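Local atomic coordinates of probable ABC transporter phosphite binding protein PhnD1 (Prochlorococcus marinus str. MIT 9301, PDB entry 5LQ5), a protein that probably serves as the solute-binding component of an ABC transporter, binding inorganic phosphite strongly but methylphosphonate and phosphate only very weakly. Residues D20-L25 with L60-G65; G9-Q14 with V204-V209. All coordinates share one frame; numbering follows the deposited sequence.

Contact 1. Residues D20-L25 with L60-G65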
loop_
_atom_site.group_PDB
_atom_site.type_symbol
_atom_site.label_atom_id
_atom_site.label_comp_id
_atom_site.label_asym_id
_atom_site.label_seq_id
_atom_site.Cartn_x
_atom_site.Cartn_y
_atom_site.Cartn_z
ATOM N N ASP A 20 6.571 -11.829 -3.514
ATOM C CA ASP A 20 7.816 -12.517 -3.895
ATOM C C ASP A 20 8.113 -12.306 -5.380
ATOM O O ASP A 20 9.223 -11.943 -5.776
ATOM C CB ASP A 20 7.685 -14.016 -3.667
ATOM C CG ASP A 20 7.837 -14.428 -2.219
ATOM O OD1 ASP A 20 8.279 -13.629 -1.378
ATOM O OD2 ASP A 20 7.509 -15.605 -1.923
ATOM N N LYS A 21 7.109 -12.538 -6.214
ATOM C CA LYS A 21 7.304 -12.424 -7.675
ATOM C C LYS A 21 7.733 -11.011 -8.095
ATOM O O LYS A 21 8.728 -10.841 -8.810
ATOM C CB LYS A 21 6.044 -12.839 -8.442
ATOM C CG LYS A 21 6.322 -13.175 -9.900
ATOM C CD LYS A 21 5.045 -13.450 -10.667
ATOM C CE LYS A 21 5.355 -13.528 -12.156
ATOM N NZ LYS A 21 4.142 -13.706 -12.991
ATOM N N ARG A 22 6.983 -10.022 -7.618
ATOM C CA ARG A 22 7.218 -8.598 -7.882
ATOM C C ARG A 22 8.587 -8.169 -7.413
ATOM O O ARG A 22 9.386 -7.584 -8.202
ATOM C CB ARG A 22 6.162 -7.740 -7.170
ATOM C CG ARG A 22 6.284 -6.270 -7.446
ATOM C CD ARG A 22 4.952 -5.624 -7.373
ATOM N NE ARG A 22 4.572 -5.343 -6.016
ATOM C CZ ARG A 22 3.415 -4.788 -5.684
ATOM N NH1 ARG A 22 2.510 -4.513 -6.618
ATOM N NH2 ARG A 22 3.164 -4.514 -4.415
ATOM N N PHE A 23 8.859 -8.370 -6.130
ATOM C CA PHE A 23 10.069 -7.773 -5.545
ATOM C C PHE A 23 11.352 -8.513 -5.867
ATOM O O PHE A 23 12.422 -7.915 -5.966
ATOM C CB PHE A 23 9.868 -7.471 -4.056
ATOM C CG PHE A 23 8.862 -6.397 -3.850
ATOM C CD1 PHE A 23 9.138 -5.075 -4.212
ATOM C CD2 PHE A 23 7.594 -6.701 -3.368
ATOM C CE1 PHE A 23 8.177 -4.111 -4.105
ATOM C CE2 PHE A 23 6.638 -5.722 -3.226
ATOM C CZ PHE A 23 6.925 -4.429 -3.604
ATOM N N ASN A 24 11.236 -9.798 -6.150
ATOM C CA ASN A 24 12.408 -10.535 -6.655
ATOM C C ASN A 24 12.749 -10.073 -8.088
ATOM O O ASN A 24 13.950 -9.890 -8.412
ATOM C CB ASN A 24 12.193 -12.048 -6.616
ATOM C CG ASN A 24 12.221 -12.633 -5.205
ATOM O OD1 ASN A 24 12.894 -12.141 -4.295
ATOM N ND2 ASN A 24 11.511 -13.754 -5.029
ATOM N N LEU A 25 11.749 -9.882 -8.942
ATOM C CA LEU A 25 12.032 -9.420 -10.330
ATOM C C LEU A 25 12.633 -8.006 -10.347
ATOM O O LEU A 25 13.607 -7.711 -11.040
ATOM C CB LEU A 25 10.773 -9.429 -11.187
ATOM C CG LEU A 25 10.281 -10.783 -11.671
ATOM C CD1 LEU A 25 8.940 -10.607 -12.361
ATOM C CD2 LEU A 25 11.293 -11.440 -12.614
ATOM N N LEU A 60 15.726 0.019 0.952
ATOM C CA LEU A 60 14.875 0.570 -0.076
ATOM C C LEU A 60 13.537 -0.145 0.034
ATOM O O LEU A 60 13.472 -1.355 -0.140
ATOM C CB LEU A 60 15.461 0.322 -1.454
ATOM C CG LEU A 60 14.594 0.771 -2.637
ATOM C CD1 LEU A 60 14.415 2.283 -2.700
ATOM C CD2 LEU A 60 15.256 0.250 -3.912
ATOM N N VAL A 61 12.490 0.578 0.375
ATOM C CA VAL A 61 11.197 -0.024 0.749
ATOM C C VAL A 61 10.037 0.622 0.028
ATOM O O VAL A 61 9.960 1.841 -0.061
ATOM C CB VAL A 61 10.954 0.063 2.266
ATOM C CG1 VAL A 61 9.619 -0.526 2.672
ATOM C CG2 VAL A 61 12.047 -0.653 3.033
ATOM N N TRP A 62 9.173 -0.223 -0.516
ATOM C CA TRP A 62 7.875 0.142 -1.087
ATOM C C TRP A 62 6.863 0.292 0.041
ATOM O O TRP A 62 6.414 -0.705 0.633
ATOM C CB TRP A 62 7.460 -0.893 -2.083
ATOM C CG TRP A 62 6.193 -0.659 -2.837
ATOM C CD1 TRP A 62 5.048 -1.405 -2.743
ATOM C CD2 TRP A 62 5.927 0.356 -3.792
ATOM N NE1 TRP A 62 4.087 -0.934 -3.608
ATOM C CE2 TRP A 62 4.596 0.153 -4.261
ATOM C CE3 TRP A 62 6.660 1.436 -4.295
ATOM C CZ2 TRP A 62 3.996 0.986 -5.205
ATOM C CZ3 TRP A 62 6.048 2.267 -5.250
ATOM C CH2 TRP A 62 4.730 2.012 -5.699
ATOM N N PHE A 63 6.633 1.549 0.416
ATOM C CA PHE A 63 5.739 1.915 1.499
ATOM C C PHE A 63 4.378 2.407 0.961
ATOM O O PHE A 63 4.260 2.873 -0.188
ATOM C CB PHE A 63 6.339 3.043 2.351
ATOM C CG PHE A 63 7.322 2.588 3.398
ATOM C CD1 PHE A 63 6.907 1.754 4.438
ATOM C CD2 PHE A 63 8.654 2.962 3.349
ATOM C CE1 PHE A 63 7.807 1.323 5.421
ATOM C CE2 PHE A 63 9.540 2.566 4.332
ATOM C CZ PHE A 63 9.117 1.717 5.366
ATOM N N GLY A 64 3.352 2.328 1.802
ATOM C CA GLY A 64 2.141 3.045 1.626
ATOM C C GLY A 64 2.319 4.487 2.103
ATOM O O GLY A 64 3.362 4.830 2.669
ATOM N N GLY A 65 1.294 5.313 1.929
ATOM C CA GLY A 65 1.377 6.719 2.366
ATOM C C GLY A 65 1.642 6.869 3.857
ATOM O O GLY A 65 2.623 7.496 4.270
HETATM O O HOH W 1 1.417 -2.491 -3.750
#
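Phe23 and Trp62 mark the closest backbone approach, with CA of Phe23 9.3 Å from CA of Trp62; no backbone hydrogen bond joins 20-25 to 60-65, and side chains and one water span the gap. The side chain of Trp62 leaves the strand toward the helix, and with CG anti to the backbone N (chi1 -177°) its CD1 and NE1 meet Phe23 and Arg22. The CZ atom of Phe23 meets CD1 of Trp62 at 3.7 Å, and CE1 of Phe23 lies 3.9 Å from CB of Trp62. The phenyl thus presents its edge to the pyrrole side of the indole, but the planes stand 47° apart, so the pair is neither stacked nor T-shaped. Within the helix, CG of Arg22 sits over the centre of one Phe23 face. NH2 of Arg22 and NE1 of Trp62, 3.8 Å apart, are both donors and cannot bond each other; one water in the indole plane accepts from each, 2.8 Å from NH2 of Arg22 and 3.1 Å from NE1 of Trp62. Arg22 is further held by NH1 bonding the Met246 carbonyl and by a cation-pi contact with Phe247. Helix 16-34 thus packs on the sheet through Trp62, itself second-shell to the phosphite site because its ring meets pocket residue Tyr206, planes nearly parallel.

Contact 2. Residues G9-Q14 with V204-V209; sequences GAIPDQ and VDYHWV. With PO3 (phosphite ion), chain B.
Tyr206 donates its hydroxyl hydrogen to Asp13, OH to OD2 2.6 Å, using the carboxylate's anti lone pair. The carboxylate and ring planes are 66° apart, so the two groups, coming from opposite directions, meet well out of coplanarity. Asp13 reaches this position with CG between its backbone N and carbonyl carbon (chi1 72°). Beside this bond, CD1 of Ile11 touches CE1 of Tyr206 at 3.8 Å. Phosphite lies against the same tyrosine: its P is 3.6 Å from Tyr206 OH, and the side of phosphorus that carries no oxygen faces the ring, consistent with a P-H bond directed there. Asp205 OD2 approaches O1 of the ion to 2.5 Å. Tyr46, Ser126, Thr127, Ser128 and His158 bind the phosphite oxygens.

The two touching stretches run in nearly opposite directions, 173° apart: 9-14 runs out of strand 5-10, whereas 204-206 lead into strand 207-210. In their sheet, strands 37-40, 5-10, 60-63, 207-210 and 79-84 follow the β2-β1-β3-βn-β4 order of a type II periplasmic binding protein, with 252-253 added at the edge. Their ends form one wall of the cleft between the two lobes.

Farther out, Asn176, at the end of a strand of the other sheet, bonds the Tyr206 hydroxyl, so this oxygen is held from both lobes. His207 ND1 bonds the carbonyl O of Asp205 at 3.1 Å, with that oxygen near the imidazole plane, which ties down the backbone behind the ligand-binding aspartate. Deeper in the sheet, CZ3 of Trp208 comes within 4.1 Å of the carbonyl O of Gly9.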
loop_
_atom_site.group_PDB
_atom_site.type_symbol
_atom_site.label_atom_id
_atom_site.label_comp_id
_atom_site.label_asym_id
_atom_site.label_seq_id
_atom_site.Cartn_x
_atom_site.Cartn_y
_atom_site.Cartn_z
ATOM N N GLY A 9 12.671 -4.012 0.641
ATOM C CA GLY A 9 11.499 -4.431 1.427
ATOM C C GLY A 9 10.215 -3.808 0.877
ATOM O O GLY A 9 10.227 -2.978 -0.068
ATOM N N ALA A 10 9.115 -4.210 1.473
ATOM C CA ALA A 10 7.806 -3.735 1.059
ATOM C C ALA A 10 6.767 -4.027 2.121
ATOM O O ALA A 10 6.795 -5.073 2.763
ATOM C CB ALA A 10 7.402 -4.402 -0.222
ATOM N N ILE A 11 5.814 -3.123 2.286
ATOM C CA ILE A 11 4.669 -3.432 3.128
ATOM C C ILE A 11 3.954 -4.677 2.560
ATOM O O ILE A 11 3.783 -4.788 1.329
ATOM C CB ILE A 11 3.690 -2.258 3.312
ATOM C CG1 ILE A 11 3.233 -1.677 1.966
ATOM C CG2 ILE A 11 4.326 -1.176 4.218
ATOM C CD1 ILE A 11 2.024 -0.792 2.094
ATOM N N PRO A 12 3.524 -5.610 3.421
ATOM C CA PRO A 12 2.890 -6.851 2.958
ATOM C C PRO A 12 1.390 -6.661 2.718
ATOM O O PRO A 12 0.539 -7.137 3.469
ATOM C CB PRO A 12 3.175 -7.818 4.096
ATOM C CG PRO A 12 3.248 -6.949 5.324
ATOM C CD PRO A 12 3.845 -5.652 4.860
ATOM N N ASP A 13 1.097 -5.938 1.636
ATOM C CA ASP A 13 -0.259 -5.433 1.327
ATOM C C ASP A 13 -1.087 -6.411 0.497
ATOM O O ASP A 13 -2.262 -6.183 0.245
ATOM C CB ASP A 13 -0.198 -4.050 0.675
ATOM C CG ASP A 13 0.334 -4.076 -0.769
ATOM O OD1 ASP A 13 1.043 -5.028 -1.154
ATOM O OD2 ASP A 13 0.015 -3.146 -1.517
ATOM N N GLN A 14 -0.415 -7.481 0.064
ATOM C CA GLN A 14 -0.982 -8.543 -0.768
ATOM C C GLN A 14 -0.385 -9.885 -0.329
ATOM O O GLN A 14 0.553 -9.918 0.441
ATOM C CB GLN A 14 -0.677 -8.253 -2.258
ATOM C CG GLN A 14 -1.448 -7.038 -2.751
ATOM C CD GLN A 14 -0.925 -6.550 -4.067
ATOM O OE1 GLN A 14 -0.107 -5.637 -4.144
ATOM N NE2 GLN A 14 -1.393 -7.140 -5.090
ATOM N N VAL A 204 -3.082 10.656 -1.735
ATOM C CA VAL A 204 -1.726 10.182 -2.111
ATOM C C VAL A 204 -1.435 8.857 -1.395
ATOM O O VAL A 204 -1.860 8.675 -0.269
ATOM C CB VAL A 204 -0.622 11.210 -1.778
ATOM C CG1 VAL A 204 -0.380 11.327 -0.290
ATOM C CG2 VAL A 204 0.661 10.839 -2.467
ATOM N N ASP A 205 -0.679 7.954 -2.019
ATOM C CA ASP A 205 -0.411 6.660 -1.382
ATOM C C ASP A 205 1.036 6.172 -1.570
ATOM O O ASP A 205 1.960 6.648 -0.872
ATOM C CB ASP A 205 -1.492 5.633 -1.751
ATOM C CG ASP A 205 -1.538 4.430 -0.767
ATOM O OD1 ASP A 205 -0.641 4.312 0.119
ATOM O OD2 ASP A 205 -2.528 3.653 -0.821
ATOM N N TYR A 206 1.233 5.161 -2.415
ATOM C CA TYR A 206 2.470 4.399 -2.349
ATOM C C TYR A 206 3.688 5.142 -2.853
ATOM O O TYR A 206 3.595 5.987 -3.745
ATOM C CB TYR A 206 2.356 3.096 -3.132
ATOM C CG TYR A 206 1.379 2.079 -2.602
ATOM C CD1 TYR A 206 1.841 0.975 -1.914
ATOM C CD2 TYR A 206 0.014 2.159 -2.846
ATOM C CE1 TYR A 206 0.994 -0.004 -1.444
ATOM C CE2 TYR A 206 -0.877 1.183 -2.367
ATOM C CZ TYR A 206 -0.380 0.086 -1.698
ATOM O OH TYR A 206 -1.302 -0.868 -1.253
ATOM N N HIS A 207 4.839 4.804 -2.279
ATOM C CA HIS A 207 6.119 5.373 -2.675
ATOM C C HIS A 207 7.314 4.609 -2.162
ATOM O O HIS A 207 7.244 3.942 -1.119
ATOM C CB HIS A 207 6.212 6.838 -2.245
ATOM C CG HIS A 207 6.100 7.083 -0.769
ATOM N ND1 HIS A 207 4.914 6.956 -0.071
ATOM C CD2 HIS A 207 7.009 7.530 0.124
ATOM C CE1 HIS A 207 5.120 7.281 1.196
ATOM N NE2 HIS A 207 6.379 7.638 1.336
ATOM N N TRP A 208 8.395 4.685 -2.936
ATOM C CA TRP A 208 9.683 4.156 -2.559
ATOM C C TRP A 208 10.406 5.116 -1.650
ATOM O O TRP A 208 10.495 6.298 -1.943
ATOM C CB TRP A 208 10.576 3.920 -3.771
ATOM C CG TRP A 208 10.205 2.749 -4.642
ATOM C CD1 TRP A 208 9.631 2.778 -5.895
ATOM C CD2 TRP A 208 10.455 1.369 -4.348
ATOM N NE1 TRP A 208 9.482 1.501 -6.356
ATOM C CE2 TRP A 208 9.992 0.622 -5.442
ATOM C CE3 TRP A 208 10.998 0.704 -3.255
ATOM C CZ2 TRP A 208 10.072 -0.765 -5.470
ATOM C CZ3 TRP A 208 11.096 -0.671 -3.290
ATOM C CH2 TRP A 208 10.628 -1.388 -4.384
ATOM N N VAL A 209 11.004 4.566 -0.607
ATOM C CA VAL A 209 11.807 5.287 0.362
ATOM C C VAL A 209 13.159 4.610 0.482
ATOM O O VAL A 209 13.222 3.403 0.688
ATOM C CB VAL A 209 11.127 5.374 1.738
ATOM C CG1 VAL A 209 11.985 6.183 2.715
ATOM C CG2 VAL A 209 9.732 6.006 1.626
HETATM P P PO3 B . -1.483 1.104 1.715
HETATM O O1 PO3 B . -2.620 1.825 0.918
HETATM O O2 PO3 B . -0.862 1.963 2.891
HETATM O O3 PO3 B . -1.944 -0.295 2.211
#

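In the fold
The centres of contacts 1 and 2 are 7 Å apart and both belong to one lobe. Along the chain the order is 9-14, 20-25, 60-65, 204-209, so contact 1 falls between the two halves of contact 2, and helix 16-34 is the next element after strand 5-10, joined by the loop that holds Ile11 and Asp13. Strand 60-63 lies between strands 5-10 and 207-210 in the mixed six-stranded sheet, so the strand half of contact 1 is flanked by the strands of contact 2. Direct touches support the continuity: Phe23 CE2 packs on Ala10 CB at 3.4 Å, and Gly65 N, at the start of a helix, probably bonds Asp205 OD1 at 2.8 Å. This bond joins the end of strand 60-63 to the residue approaching phosphite, within the cleft wall.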